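L-lactate dehydrogenase (Trichomonas vaginalis, PDB 4UUL) catalyses the NAD-dependent interconversion of pyruvate and L-lactate, an activity that arose by convergent evolution within the malate dehydrogenase family. Local coordinates at the interface of chains A and B. Sequence-based numbering; all coordinates share one arbitrary frame. Chains: chain A/B, L-lactate dehydrogenase.

Contact 1: the interface of chains A and B. Residues chain A 18, 22, 55, 59; chain B 19, 241-243.
Helices 15-25 and 46-57 of chain A, with the loop residue A:Cys59, meet the first turn of helix 242-257 of chain B and B:Ala241 just before it; helix 15-25 of chain B adds B:Ile19 at one edge. A:Glu55 reaches the start of the chain B helix with an extended chain. Its carboxylate oxygen OE1 accepts hydrogen bonds from B:Ala241 N, B:Ser243 N and B:Ser243 OG. The backbone N of B:Ser243 lies 3.0 Å from A:Glu55 OE1 in a nearly straight bond on the anti side, while the hydroxyl OG of B:Ser243 donates to the anti lone pair of A:Glu55 OE1. Another donor, the backbone N of B:Ala241, comes from the syn side, 31° out of the carboxylate plane. The carboxylate thus caps the helix of the partner chain, whose N-terminal end would favour a negative charge here.

A:Tyr18 has CG anti to its backbone N (chi1 -177°), which carries the phenol toward chain B. The phenol oxygen OH accepts an almost linear bond from the backbone N of B:Ala242 at 2.9 Å, and donates to the other carboxylate oxygen, A:Glu55 OE2, at 2.6 Å. The bond to OE2 may steady the phenol and the carboxylate against each other at the helix start. The methyl CB of B:Ala242 sits over the centre of the A:His22 imidazole, 3.3 Å from the ring centroid. That ring is held by its ND1, which donates to A:Tyr18 O at 2.9 Å, nearly in the ring plane. Beyond it, A:Cys59 SG packs against B:Ser243 CA at 3.7 Å. Across the tyrosine, B:Ile19 CD1 touches the ring carbon CE2. The site ties the cofactor-binding half of one subunit to a C-terminal-domain helix of the other, and probably stabilises the dimer.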
# COMPACT_ATOMS: atom_id res chain seq x y z
N TYR A 18 7.35 -5.25 1.58
CA TYR A 18 6.44 -4.82 2.63
C TYR A 18 5.12 -4.35 2.01
O TYR A 18 4.02 -4.76 2.45
CB TYR A 18 7.11 -3.71 3.40
CG TYR A 18 6.34 -3.16 4.58
CD1 TYR A 18 6.24 -3.85 5.77
CD2 TYR A 18 5.74 -1.92 4.52
CE1 TYR A 18 5.59 -3.31 6.87
CE2 TYR A 18 5.08 -1.39 5.61
CZ TYR A 18 4.99 -2.08 6.77
OH TYR A 18 4.36 -1.51 7.83
N HIS A 22 1.23 -6.64 1.38
CA HIS A 22 -0.04 -6.15 1.90
C HIS A 22 -1.05 -5.85 0.77
O HIS A 22 -2.22 -6.18 0.87
CB HIS A 22 0.20 -4.86 2.71
CG HIS A 22 0.67 -5.12 4.11
ND1 HIS A 22 2.00 -5.28 4.43
CD2 HIS A 22 -0.02 -5.21 5.27
CE1 HIS A 22 2.10 -5.51 5.74
NE2 HIS A 22 0.89 -5.48 6.27
N GLU A 55 2.43 -7.76 10.91
CA GLU A 55 1.51 -6.78 10.37
C GLU A 55 0.51 -7.38 9.41
O GLU A 55 -0.66 -6.94 9.42
CB GLU A 55 2.20 -5.55 9.75
CG GLU A 55 2.80 -4.61 10.78
CD GLU A 55 3.11 -3.29 10.19
OE1 GLU A 55 2.18 -2.47 9.97
OE2 GLU A 55 4.29 -3.06 9.90
N CYS A 59 -3.84 -7.21 9.93
CA CYS A 59 -4.82 -6.67 9.03
C CYS A 59 -6.09 -7.50 8.93
O CYS A 59 -7.09 -7.03 8.36
CB CYS A 59 -4.20 -6.56 7.63
SG CYS A 59 -2.95 -5.27 7.50
N ILE B 19 2.05 5.20 2.48
CA ILE B 19 1.24 4.08 2.03
C ILE B 19 -0.22 4.54 1.77
O ILE B 19 -0.86 4.13 0.81
CB ILE B 19 1.30 2.87 3.00
CG1 ILE B 19 2.74 2.40 3.18
CG2 ILE B 19 0.39 1.76 2.54
CD1 ILE B 19 2.95 1.42 4.28
N ALA B 241 2.92 0.40 10.22
CA ALA B 241 2.53 1.38 9.21
C ALA B 241 1.46 0.81 8.27
O ALA B 241 0.38 1.38 8.11
CB ALA B 241 3.73 1.90 8.47
N ALA B 242 1.74 -0.32 7.61
CA ALA B 242 0.77 -0.91 6.73
C ALA B 242 -0.50 -1.32 7.45
O ALA B 242 -1.58 -1.12 6.91
CB ALA B 242 1.35 -2.09 6.00
N SER B 243 -0.40 -1.89 8.65
CA SER B 243 -1.59 -2.35 9.36
C SER B 243 -2.50 -1.21 9.85
O SER B 243 -3.71 -1.31 9.68
CB SER B 243 -1.28 -3.41 10.42
OG SER B 243 -0.39 -2.91 11.37

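Contact 2: the interface of chains A and B. Residues chain A 232, 236, 240-241, 243; chain B 54-55, 58.
The C-terminal part of helix 214-236 of chain A, the loop residues A:Ser240 and A:Ala241 and the start of helix 242-257 meet helix 46-57 of chain B and B:Asp58 just beyond it. Both chains have the fold of the lactate/malate dehydrogenase superfamily, type 2 malate dehydrogenase family, and the helix-capping glutamate is here supplied by chain B. The hydroxyl OG of A:Ser243 stands 2.8 Å from B:Glu55 OE1 and points at its anti lone pair. The serine adopts the rotamer with OG between its backbone N and carbonyl carbon (chi1 58°), which turns the hydroxyl to B:Glu55 OE1, the oxygen that the backbone N of A:Ser243 also meets, at 3.0 Å. A longer bond of 3.1 Å from the backbone N of A:Ala241 reaches B:Glu55 OE1 on the syn side.

The second carboxylate oxygen faces A:Arg236, whose side chain is extended from CG to NE and crosses the glutamate at about a right angle. The arginine NE is 3.9 Å from B:Glu55 OE2, with the guanidinium and carboxylate planes 71° apart, so this salt bridge is a loose charge pairing without the flat, two-pronged geometry. The positive charge may nonetheless favour the ionised glutamate.

A:Ile232 lies against helix 46-57 of chain B with its CG1 branch. CG1 packs on the methyl CE of B:Met54 at 3.7 Å, the two side chains running past each other in opposite directions, with the methionine bent at chi3. Farther along, the isoleucine CD1 lies 3.5 Å from B:Asp58 OD2 and also approaches B:Glu55 CG. Two waters extend the contact: water 2 lies 2.7 Å from both A:Ser243 OG and B:Asp58 OD2, and water 1 bridges the carbonyl oxygens of A:Ser243 and B:Asp58.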
# COMPACT_ATOMS: atom_id res chain seq x y z
N ILE A 232 14.41 10.87 -6.77
CA ILE A 232 13.60 10.38 -5.67
C ILE A 232 14.48 9.92 -4.50
O ILE A 232 14.20 10.24 -3.33
CB ILE A 232 12.67 9.26 -6.13
CG1 ILE A 232 11.55 9.86 -7.00
CG2 ILE A 232 12.08 8.50 -4.93
CD1 ILE A 232 10.80 8.86 -7.76
N ARG A 236 14.06 11.26 -0.84
CA ARG A 236 13.44 10.28 0.07
C ARG A 236 14.40 9.73 1.13
O ARG A 236 14.00 9.38 2.25
CB ARG A 236 12.87 9.11 -0.76
CG ARG A 236 12.28 7.90 0.02
CD ARG A 236 11.51 6.98 -0.93
NE ARG A 236 11.32 5.59 -0.48
CZ ARG A 236 10.41 5.19 0.41
NH1 ARG A 236 9.61 6.07 0.99
NH2 ARG A 236 10.32 3.92 0.73
N SER A 240 12.83 4.27 -4.55
CA SER A 240 11.41 4.08 -4.80
C SER A 240 10.90 2.74 -4.28
O SER A 240 11.60 1.71 -4.34
CB SER A 240 11.14 4.13 -6.31
OG SER A 240 11.73 3.01 -6.98
N ALA A 241 9.66 2.72 -3.81
CA ALA A 241 9.06 1.45 -3.34
C ALA A 241 7.61 1.34 -3.73
O ALA A 241 7.19 0.37 -4.36
CB ALA A 241 9.25 1.27 -1.87
N SER A 243 5.90 3.11 -5.99
CA SER A 243 5.68 3.19 -7.45
C SER A 243 6.11 1.93 -8.22
O SER A 243 5.37 1.49 -9.10
CB SER A 243 6.23 4.50 -8.01
OG SER A 243 7.61 4.68 -7.78
N MET B 54 6.48 12.68 -5.96
CA MET B 54 7.10 12.20 -7.19
C MET B 54 6.69 10.74 -7.44
O MET B 54 6.46 10.34 -8.60
CB MET B 54 8.58 12.30 -7.04
CG MET B 54 9.12 13.70 -7.14
SD MET B 54 10.89 13.83 -6.67
CE MET B 54 11.70 13.40 -8.18
N GLU B 55 6.65 9.91 -6.40
CA GLU B 55 6.18 8.54 -6.58
C GLU B 55 4.73 8.47 -6.93
O GLU B 55 4.35 7.64 -7.80
CB GLU B 55 6.53 7.64 -5.42
CG GLU B 55 8.01 7.33 -5.36
CD GLU B 55 8.27 6.11 -4.53
OE1 GLU B 55 7.96 4.98 -4.99
OE2 GLU B 55 8.74 6.26 -3.37
N ASP B 58 4.56 9.12 -10.53
CA ASP B 58 5.14 8.03 -11.29
C ASP B 58 4.29 6.74 -11.27
O ASP B 58 4.66 5.74 -11.91
CB ASP B 58 6.50 7.68 -10.70
CG ASP B 58 7.56 8.71 -11.00
OD1 ASP B 58 7.26 9.68 -11.75
OD2 ASP B 58 8.72 8.53 -10.55
O HOH W 1 4.30 2.90 -11.55
O HOH W 2 9.35 6.40 -8.99

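Contact 1 and contact 2 belong to one two-fold symmetric interface, and the centres of their C-alpha atoms lie about 18 Å apart. They share Glu55 on helix 46-57 and Ala241 and Ser243 at the start of helix 242-257, with the chains exchanged, so each subunit both gives and receives the glutamate cap. Around this common element, contact 1 looks toward helix 15-25, and contact 2 toward helix 214-236. Contact 2, where chain A supplies the start of helix 242-257, is centred about 14 Å from A:His186, the predicted catalytic proton acceptor, and the two-fold repeats this arrangement with the chains exchanged.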